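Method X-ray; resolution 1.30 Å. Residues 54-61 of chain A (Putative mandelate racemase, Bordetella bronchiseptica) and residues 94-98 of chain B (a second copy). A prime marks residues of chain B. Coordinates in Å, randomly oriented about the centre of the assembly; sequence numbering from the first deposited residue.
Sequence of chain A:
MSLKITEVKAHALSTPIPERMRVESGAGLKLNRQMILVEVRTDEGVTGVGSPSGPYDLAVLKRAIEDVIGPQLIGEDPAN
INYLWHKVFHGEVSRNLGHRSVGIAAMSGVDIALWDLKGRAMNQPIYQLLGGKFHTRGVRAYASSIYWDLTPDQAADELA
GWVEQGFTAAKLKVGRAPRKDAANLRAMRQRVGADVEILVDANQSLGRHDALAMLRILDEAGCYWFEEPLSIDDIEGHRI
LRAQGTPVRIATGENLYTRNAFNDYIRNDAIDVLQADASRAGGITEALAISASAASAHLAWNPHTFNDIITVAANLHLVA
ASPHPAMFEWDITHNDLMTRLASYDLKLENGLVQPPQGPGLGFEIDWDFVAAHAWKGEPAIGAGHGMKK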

# COMPACT_ATOMS: atom_id res chain seq x y z
N GLY A 54 8.92 -9.76 5.75
CA GLY A 54 7.88 -9.92 6.76
C GLY A 54 8.14 -8.93 7.88
O GLY A 54 9.15 -8.24 7.87
N PRO A 55 7.23 -8.84 8.86
CA PRO A 55 6.00 -9.63 8.94
C PRO A 55 4.91 -9.10 8.00
O PRO A 55 4.57 -7.91 8.01
CB PRO A 55 5.58 -9.46 10.41
CG PRO A 55 6.17 -8.13 10.82
CD PRO A 55 7.45 -7.99 10.04
N TYR A 56 4.40 -10.02 7.20
CA TYR A 56 3.19 -9.82 6.41
C TYR A 56 2.47 -11.16 6.46
O TYR A 56 3.13 -12.21 6.39
CB TYR A 56 3.50 -9.55 4.94
CG TYR A 56 4.41 -8.38 4.61
CD1 TYR A 56 3.96 -7.07 4.69
CD2 TYR A 56 5.69 -8.61 4.13
CE1 TYR A 56 4.79 -6.01 4.35
CE2 TYR A 56 6.52 -7.56 3.79
CZ TYR A 56 6.06 -6.26 3.89
OH TYR A 56 6.89 -5.21 3.53
N ASP A 57 1.14 -11.14 6.55
CA ASP A 57 0.38 -12.39 6.62
C ASP A 57 0.78 -13.36 5.51
O ASP A 57 0.82 -12.99 4.33
CB ASP A 57 -1.11 -12.11 6.54
CG ASP A 57 -1.93 -13.37 6.71
OD1 ASP A 57 -2.16 -13.77 7.87
OD2 ASP A 57 -2.31 -13.98 5.68
N LEU A 58 1.07 -14.60 5.88
CA LEU A 58 1.62 -15.55 4.92
C LEU A 58 0.60 -15.96 3.85
O LEU A 58 0.99 -16.20 2.71
CB LEU A 58 2.18 -16.79 5.61
CG LEU A 58 3.39 -16.58 6.52
CD1 LEU A 58 3.93 -17.94 6.97
CD2 LEU A 58 4.49 -15.77 5.83
N ALA A 59 -0.68 -16.06 4.22
CA ALA A 59 -1.71 -16.41 3.24
C ALA A 59 -1.91 -15.28 2.24
O ALA A 59 -2.06 -15.52 1.04
CB ALA A 59 -3.01 -16.77 3.92
N VAL A 60 -1.90 -14.03 2.72
CA VAL A 60 -1.97 -12.88 1.82
C VAL A 60 -0.81 -12.91 0.82
O VAL A 60 -1.01 -12.78 -0.38
CB VAL A 60 -1.99 -11.55 2.59
CG1 VAL A 60 -1.79 -10.37 1.65
CG2 VAL A 60 -3.29 -11.41 3.37
N LEU A 61 0.41 -13.10 1.32
CA LEU A 61 1.57 -13.17 0.45
C LEU A 61 1.48 -14.31 -0.56
O LEU A 61 1.76 -14.14 -1.75
CB LEU A 61 2.84 -13.32 1.27
CG LEU A 61 3.39 -12.06 1.96
CD1 LEU A 61 4.52 -12.44 2.90
CD2 LEU A 61 3.89 -11.04 0.94
N SER B 94 -1.07 -0.92 8.83
CA SER B 94 -0.03 -0.06 8.28
C SER B 94 1.25 -0.83 8.01
O SER B 94 1.74 -0.88 6.88
CB SER B 94 0.25 1.12 9.21
OG SER B 94 1.20 1.98 8.61
N ARG B 95 1.81 -1.45 9.05
CA ARG B 95 3.08 -2.14 8.90
C ARG B 95 2.93 -3.47 8.16
O ARG B 95 3.76 -3.80 7.31
CB ARG B 95 3.74 -2.40 10.26
CG ARG B 95 4.11 -1.15 11.04
CD ARG B 95 4.87 -1.53 12.31
NE ARG B 95 5.18 -0.37 13.14
CZ ARG B 95 4.35 0.14 14.04
NH1 ARG B 95 3.15 -0.39 14.22
NH2 ARG B 95 4.72 1.20 14.76
N ASN B 96 1.89 -4.24 8.50
CA ASN B 96 1.85 -5.64 8.08
C ASN B 96 1.07 -5.87 6.80
O ASN B 96 1.09 -6.98 6.25
CB ASN B 96 1.33 -6.55 9.21
CG ASN B 96 2.14 -6.42 10.50
OD1 ASN B 96 3.28 -5.93 10.49
ND2 ASN B 96 1.55 -6.85 11.61
N LEU B 97 0.37 -4.84 6.31
CA LEU B 97 -0.20 -4.90 4.96
C LEU B 97 0.26 -3.75 4.08
O LEU B 97 0.01 -3.77 2.87
CB LEU B 97 -1.72 -4.99 5.00
CG LEU B 97 -2.24 -6.33 5.55
CD1 LEU B 97 -3.74 -6.23 5.78
CD2 LEU B 97 -1.91 -7.49 4.63
N GLY B 98 0.95 -2.76 4.66
CA GLY B 98 1.44 -1.61 3.90
C GLY B 98 0.55 -0.39 4.08
O GLY B 98 -0.68 -0.50 4.09
O HOH W 1 5.95 -5.48 8.05
O HOH W 2 -0.54 -8.99 7.24

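The two copies meet here in a small, water-mediated backbone contact, without a direct hydrogen bond between the stretches, that buries 244 Å² in total. Its centre is the approach of Tyr56 to Asn96′, whose CA atoms lie 4.7 Å apart. Two CA-H...O contacts run in opposite senses across this point: Asn96′ CA lies 3.5 Å from Pro55 O, and Tyr56 CA lies 3.5 Å from Asn96′ O. Because the facing backbone groups include several carbonyl oxygens, water supplies the missing donors. Water 1 donates to both Pro55 O (2.8 Å) and Arg95′ O (2.9 Å), two acceptors that could not bond to each other. Water 2 accepts from Asp57 N (2.8 Å) and donates to Asn96′ O (2.8 Å), spanning a gap of 4.2 Å between Asp57 N and Asn96′ O. Asn96′ O also sits at the edge of the Tyr56 ring, near its plane, 3.3 Å from Tyr56 CD1. Pro55, which follows a cis peptide bond, packs its CG 3.6 Å from Asn96′ OD1. Beyond the polar centre, Val60 CG1 meets Leu97′ CD2 at 4.1 Å, an apolar contact. Val60 belongs to a helix capped by Asp57, whose OD2 accepts from Val60 N at 3.0 Å; Asp57 thus caps its own helix through OD2, while its backbone N reaches the partner chain through water 2.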